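Local coordinates for protein probable porin (Pseudomonas aeruginosa, PDB 2Y0H) that probably acts as an outer-membrane porin of the OprD family, a beta-barrel channel that lets solutes pass across the membrane, at residues A[114-119]-A[206-211]; A[307-312]-A[317-322]. All blocks are in the same frame, centred on the assembly; numbering follows the deposited sequence.

How the interactions relate
Both interactions involve the same 18-stranded antiparallel barrel, but at different places. Interaction 1 is buried. It sets the turn of 114-119, part of the long connection between strands 104-108 and 129-137, against the inward side of strand 204-216. Interaction 2 lies at the surface and joins neighbouring strands 300-309 and 318-330 next to their short turn. Their centres are about 29 Å apart, and they do not touch. The chemistry differs accordingly. Interaction 1 works through a CH-pi contact, apolar touches and a water. Interaction 2 works through backbone hydrogen bonds, with aromatic and aliphatic packing on one face and mostly polar side chains on the other.

Interaction 1: A[114-119]-A[206-211]; sequences QLPVAF and QHYLGL
P116 meets the face of the Y208 ring with its CB-CG edge, the proline ring standing nearly upright on it. P116 CB sits almost over the ring centre, 3.5 Å from the centroid and only 13° off the ring normal. This is a CH-pi contact. P116 CG follows CB onto the same face and comes 3.6 Å from Y208 CE2, so the CG side of the proline ring leans toward one edge of the tyrosine. With chi1 at 165° the Y208 ring swings away from its own N and lies along the strand. G210 N then lies over the opposite face, toward the rim, and the ring is held between the proline and its own backbone.

V117 meets Q206 in another way. The two run alongside each other, pointing opposite ways. V117 CG1 is 3.9 Å from Q206 OE1 and also reaches Y208 CB, at 4.2 Å. The extended Q206 side chain brings its amide to this point. Its NE2 is bonded to S232 OG and P275 O, which fixes which end of the amide faces the turn. A water stands 2.7 Å from V117 O and 2.8 Å from Q206 OE1. It has more acceptors in reach than protons to give, so both bonds need not form at once.

L115 to A118 form a type I beta turn, which presents P116 and V117 to the strand. The place fits the inward-folded loop that narrows the channel in porins of this family. Y196 on the neighbouring strand also touches P116 and V117. No direct hydrogen bond joins the two segments, so the turn is probably held to the wall here by ring and aliphatic packing, with the water as a polar link.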
loop_
_atom_site.group_PDB
_atom_site.type_symbol
_atom_site.label_atom_id
_atom_site.label_comp_id
_atom_site.label_asym_id
_atom_site.label_seq_id
_atom_site.Cartn_x
_atom_site.Cartn_y
_atom_site.Cartn_z
ATOM N N GLN A 114 -1.692 6.747 3.208
ATOM C CA GLN A 114 -1.940 5.318 3.328
ATOM C C GLN A 114 -3.426 5.125 3.581
ATOM O O GLN A 114 -3.830 4.738 4.674
ATOM C CB GLN A 114 -1.120 4.721 4.474
ATOM C CG GLN A 114 0.382 4.813 4.249
ATOM C CD GLN A 114 1.168 4.032 5.288
ATOM O OE1 GLN A 114 2.061 4.570 5.928
ATOM N NE2 GLN A 114 0.832 2.756 5.460
ATOM N N LEU A 115 -4.230 5.412 2.558
ATOM C CA LEU A 115 -5.680 5.453 2.681
ATOM C C LEU A 115 -6.321 4.480 1.704
ATOM O O LEU A 115 -5.720 4.119 0.691
ATOM C CB LEU A 115 -6.176 6.869 2.401
ATOM C CG LEU A 115 -5.528 7.941 3.278
ATOM C CD1 LEU A 115 -5.845 9.337 2.751
ATOM C CD2 LEU A 115 -5.969 7.773 4.731
ATOM N N PRO A 116 -7.550 4.041 2.010
ATOM C CA PRO A 116 -8.194 3.012 1.182
ATOM C C PRO A 116 -8.312 3.409 -0.299
ATOM O O PRO A 116 -8.273 2.519 -1.149
ATOM C CB PRO A 116 -9.574 2.860 1.833
ATOM C CG PRO A 116 -9.352 3.279 3.265
ATOM C CD PRO A 116 -8.364 4.412 3.179
ATOM N N VAL A 117 -8.436 4.708 -0.600
ATOM C CA VAL A 117 -8.526 5.169 -1.983
ATOM C C VAL A 117 -7.204 5.711 -2.563
ATOM O O VAL A 117 -7.158 6.165 -3.719
ATOM C CB VAL A 117 -9.643 6.231 -2.172
ATOM C CG1 VAL A 117 -10.988 5.659 -1.762
ATOM C CG2 VAL A 117 -9.331 7.523 -1.397
ATOM N N ALA A 118 -6.142 5.670 -1.760
ATOM C CA ALA A 118 -4.818 6.149 -2.173
ATOM C C ALA A 118 -3.773 5.649 -1.179
ATOM O O ALA A 118 -3.482 6.309 -0.173
ATOM C CB ALA A 118 -4.784 7.668 -2.246
ATOM N N PHE A 119 -3.231 4.468 -1.458
ATOM C CA PHE A 119 -2.299 3.828 -0.550
ATOM C C PHE A 119 -0.949 3.765 -1.256
ATOM O O PHE A 119 -0.736 2.915 -2.124
ATOM C CB PHE A 119 -2.786 2.427 -0.180
ATOM C CG PHE A 119 -2.201 1.906 1.103
ATOM C CD1 PHE A 119 -0.917 1.394 1.133
ATOM C CD2 PHE A 119 -2.928 1.953 2.281
ATOM C CE1 PHE A 119 -0.367 0.925 2.317
ATOM C CE2 PHE A 119 -2.389 1.487 3.466
ATOM C CZ PHE A 119 -1.108 0.969 3.483
ATOM N N GLN A 206 -14.630 7.160 -6.766
ATOM C CA GLN A 206 -14.585 5.872 -6.102
ATOM C C GLN A 206 -15.100 5.967 -4.667
ATOM O O GLN A 206 -14.617 6.786 -3.879
ATOM C CB GLN A 206 -13.150 5.366 -6.107
ATOM C CG GLN A 206 -12.965 3.992 -5.539
ATOM C CD GLN A 206 -11.579 3.444 -5.849
ATOM O OE1 GLN A 206 -10.627 3.723 -5.137
ATOM N NE2 GLN A 206 -11.471 2.666 -6.921
ATOM N N HIS A 207 -16.069 5.125 -4.332
ATOM C CA HIS A 207 -16.604 5.075 -2.976
ATOM C C HIS A 207 -16.088 3.821 -2.319
ATOM O O HIS A 207 -16.053 2.771 -2.944
ATOM C CB HIS A 207 -18.143 5.036 -2.965
ATOM C CG HIS A 207 -18.788 6.262 -3.531
ATOM N ND1 HIS A 207 -19.160 7.336 -2.750
ATOM C CD2 HIS A 207 -19.130 6.583 -4.802
ATOM C CE1 HIS A 207 -19.701 8.266 -3.515
ATOM N NE2 HIS A 207 -19.686 7.836 -4.765
ATOM N N TYR A 208 -15.710 3.931 -1.052
ATOM C CA TYR A 208 -15.186 2.803 -0.305
ATOM C C TYR A 208 -15.957 2.634 0.977
ATOM O O TYR A 208 -16.202 3.608 1.696
ATOM C CB TYR A 208 -13.712 3.019 0.045
ATOM C CG TYR A 208 -13.185 2.071 1.104
ATOM C CD1 TYR A 208 -12.828 0.763 0.777
ATOM C CD2 TYR A 208 -13.029 2.478 2.428
ATOM C CE1 TYR A 208 -12.343 -0.114 1.727
ATOM C CE2 TYR A 208 -12.529 1.588 3.397
ATOM C CZ TYR A 208 -12.197 0.294 3.031
ATOM O OH TYR A 208 -11.704 -0.608 3.949
ATOM N N LEU A 209 -16.315 1.387 1.265
ATOM C CA LEU A 209 -16.915 1.039 2.540
ATOM C C LEU A 209 -16.163 -0.141 3.150
ATOM O O LEU A 209 -15.988 -1.177 2.510
ATOM C CB LEU A 209 -18.392 0.688 2.371
ATOM C CG LEU A 209 -19.139 0.706 3.699
ATOM C CD1 LEU A 209 -19.153 2.136 4.195
ATOM C CD2 LEU A 209 -20.571 0.163 3.560
ATOM N N GLY A 210 -15.713 0.026 4.385
ATOM C CA GLY A 210 -14.997 -1.025 5.071
ATOM C C GLY A 210 -15.588 -1.308 6.436
ATOM O O GLY A 210 -15.982 -0.398 7.161
ATOM N N LEU A 211 -15.640 -2.580 6.790
ATOM C CA LEU A 211 -16.177 -2.995 8.070
ATOM C C LEU A 211 -15.140 -3.903 8.712
ATOM O O LEU A 211 -14.856 -4.991 8.203
ATOM C CB LEU A 211 -17.486 -3.741 7.845
ATOM C CG LEU A 211 -18.634 -3.511 8.819
ATOM C CD1 LEU A 211 -19.919 -4.087 8.244
ATOM C CD2 LEU A 211 -18.318 -4.146 10.157
HETATM O O HOH W 1 -9.025 5.932 -5.594
#

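Interaction 2: A[307-312]-A[317-322]; sequences DYDFAG and GLNLMT
Y308 and L320 form a hydrogen-bonded pair in an antiparallel beta hairpin of the porin barrel, whose turn is probably periplasmic. Y308 N gives to L320 O (2.8 Å), and L320 N gives back to Y308 O (2.9 Å). F310 N to L318 O adds a third bond. D307 with M321 and D309 with N319 are the non-hydrogen-bonded pairs.

Apolar packing lies on the side of Y308 and L320. The F310 ring has Y308 CD2 over one face and L318 CD2 over the other, 4.1 Å from its centroid as a CH-pi contact. L320 CB comes to the ring edge, 3.7 Å from F310 CE1. A detergent molecule rests near L318, consistent with a membrane-facing surface.

The other face carries D307, D309, N319 and M321. D307 OD2 lies 3.2 Å from M321 CG, the side chains abreast. D307 OD1 pairs with R305. A water bonds both D307 OD2 and L320 O. D309 and N319 are likewise abreast: N319 OD1 comes over D309, 3.5 Å from D309 CB, carboxylate and amide planes 61° apart. With CG anti to N (chi1 -175°), D309 makes an Asx turn: its OD1 accepts from A311 N at 3.0 Å, 33° out of the carboxylate plane.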
loop_
_atom_site.group_PDB
_atom_site.type_symbol
_atom_site.label_atom_id
_atom_site.label_comp_id
_atom_site.label_asym_id
_atom_site.label_seq_id
_atom_site.Cartn_x
_atom_site.Cartn_y
_atom_site.Cartn_z
ATOM N N ASP A 307 0.742 -17.551 8.833
ATOM C CA ASP A 307 1.815 -16.799 9.474
ATOM C C ASP A 307 2.354 -17.531 10.684
ATOM O O ASP A 307 1.605 -18.184 11.412
ATOM C CB ASP A 307 1.336 -15.415 9.918
ATOM C CG ASP A 307 0.923 -14.546 8.757
ATOM O OD1 ASP A 307 -0.260 -14.626 8.330
ATOM O OD2 ASP A 307 1.785 -13.782 8.280
ATOM N N TYR A 308 3.660 -17.414 10.901
ATOM C CA TYR A 308 4.252 -17.923 12.124
ATOM C C TYR A 308 5.266 -16.948 12.732
ATOM O O TYR A 308 6.164 -16.458 12.045
ATOM C CB TYR A 308 4.868 -19.309 11.924
ATOM C CG TYR A 308 5.226 -19.957 13.249
ATOM C CD1 TYR A 308 4.231 -20.308 14.161
ATOM C CD2 TYR A 308 6.553 -20.175 13.606
ATOM C CE1 TYR A 308 4.553 -20.885 15.394
ATOM C CE2 TYR A 308 6.887 -20.745 14.828
ATOM C CZ TYR A 308 5.885 -21.100 15.717
ATOM O OH TYR A 308 6.212 -21.659 16.925
ATOM N N ASP A 309 5.077 -16.652 14.016
ATOM C CA ASP A 309 6.029 -15.882 14.809
ATOM C C ASP A 309 6.905 -16.880 15.594
ATOM O O ASP A 309 6.401 -17.696 16.373
ATOM C CB ASP A 309 5.277 -14.913 15.735
ATOM C CG ASP A 309 6.213 -13.964 16.517
ATOM O OD1 ASP A 309 7.399 -14.281 16.701
ATOM O OD2 ASP A 309 5.746 -12.902 16.969
ATOM N N PHE A 310 8.209 -16.843 15.349
ATOM C CA PHE A 310 9.125 -17.831 15.924
ATOM C C PHE A 310 9.608 -17.478 17.340
ATOM O O PHE A 310 10.454 -18.173 17.897
ATOM C CB PHE A 310 10.338 -18.044 15.009
ATOM C CG PHE A 310 10.066 -18.905 13.799
ATOM C CD1 PHE A 310 9.587 -18.346 12.624
ATOM C CD2 PHE A 310 10.330 -20.265 13.826
ATOM C CE1 PHE A 310 9.354 -19.131 11.505
ATOM C CE2 PHE A 310 10.099 -21.054 12.711
ATOM C CZ PHE A 310 9.608 -20.487 11.552
ATOM N N ALA A 311 9.070 -16.406 17.913
ATOM C CA ALA A 311 9.480 -15.947 19.242
ATOM C C ALA A 311 9.426 -17.041 20.321
ATOM O O ALA A 311 10.392 -17.241 21.057
ATOM C CB ALA A 311 8.656 -14.735 19.667
ATOM N N GLY A 312 8.299 -17.741 20.414
ATOM C CA GLY A 312 8.137 -18.814 21.383
ATOM C C GLY A 312 9.147 -19.936 21.200
ATOM O O GLY A 312 9.565 -20.592 22.158
ATOM N N GLY A 317 11.962 -12.092 16.553
ATOM C CA GLY A 317 12.363 -11.320 15.394
ATOM C C GLY A 317 12.293 -12.094 14.093
ATOM O O GLY A 317 12.509 -11.534 13.014
ATOM N N LEU A 318 12.012 -13.389 14.180
ATOM C CA LEU A 318 11.899 -14.200 12.978
ATOM C C LEU A 318 10.417 -14.525 12.698
ATOM O O LEU A 318 9.671 -14.910 13.608
ATOM C CB LEU A 318 12.754 -15.467 13.092
ATOM C CG LEU A 318 12.878 -16.347 11.839
ATOM C CD1 LEU A 318 13.733 -15.680 10.747
ATOM C CD2 LEU A 318 13.424 -17.711 12.191
ATOM N N ASN A 319 9.990 -14.330 11.450
ATOM C CA ASN A 319 8.594 -14.568 11.055
ATOM C C ASN A 319 8.498 -15.217 9.689
ATOM O O ASN A 319 9.185 -14.814 8.754
ATOM C CB ASN A 319 7.771 -13.271 11.030
ATOM C CG ASN A 319 7.626 -12.640 12.402
ATOM O OD1 ASN A 319 6.735 -13.000 13.179
ATOM N ND2 ASN A 319 8.501 -11.683 12.704
ATOM N N LEU A 320 7.637 -16.225 9.588
ATOM C CA LEU A 320 7.312 -16.862 8.323
ATOM C C LEU A 320 5.936 -16.402 7.836
ATOM O O LEU A 320 4.974 -16.395 8.608
ATOM C CB LEU A 320 7.299 -18.378 8.504
ATOM C CG LEU A 320 6.720 -19.181 7.339
ATOM C CD1 LEU A 320 7.635 -19.074 6.133
ATOM C CD2 LEU A 320 6.503 -20.644 7.734
ATOM N N MET A 321 5.842 -16.002 6.569
ATOM C CA MET A 321 4.533 -15.785 5.941
ATOM C C MET A 321 4.490 -16.522 4.611
ATOM O O MET A 321 5.392 -16.377 3.792
ATOM C CB MET A 321 4.238 -14.297 5.730
ATOM C CG MET A 321 2.792 -13.976 5.254
ATOM S SD MET A 321 2.415 -14.361 3.521
ATOM C CE MET A 321 3.336 -13.092 2.636
ATOM N N THR A 322 3.468 -17.343 4.408
ATOM C CA THR A 322 3.271 -17.959 3.104
ATOM C C THR A 322 1.797 -17.864 2.721
ATOM O O THR A 322 0.906 -18.081 3.545
ATOM C CB THR A 322 3.787 -19.414 3.051
ATOM O OG1 THR A 322 3.777 -19.873 1.690
ATOM C CG2 THR A 322 2.937 -20.329 3.935
HETATM O O HOH W 2 4.240 -13.562 9.400
#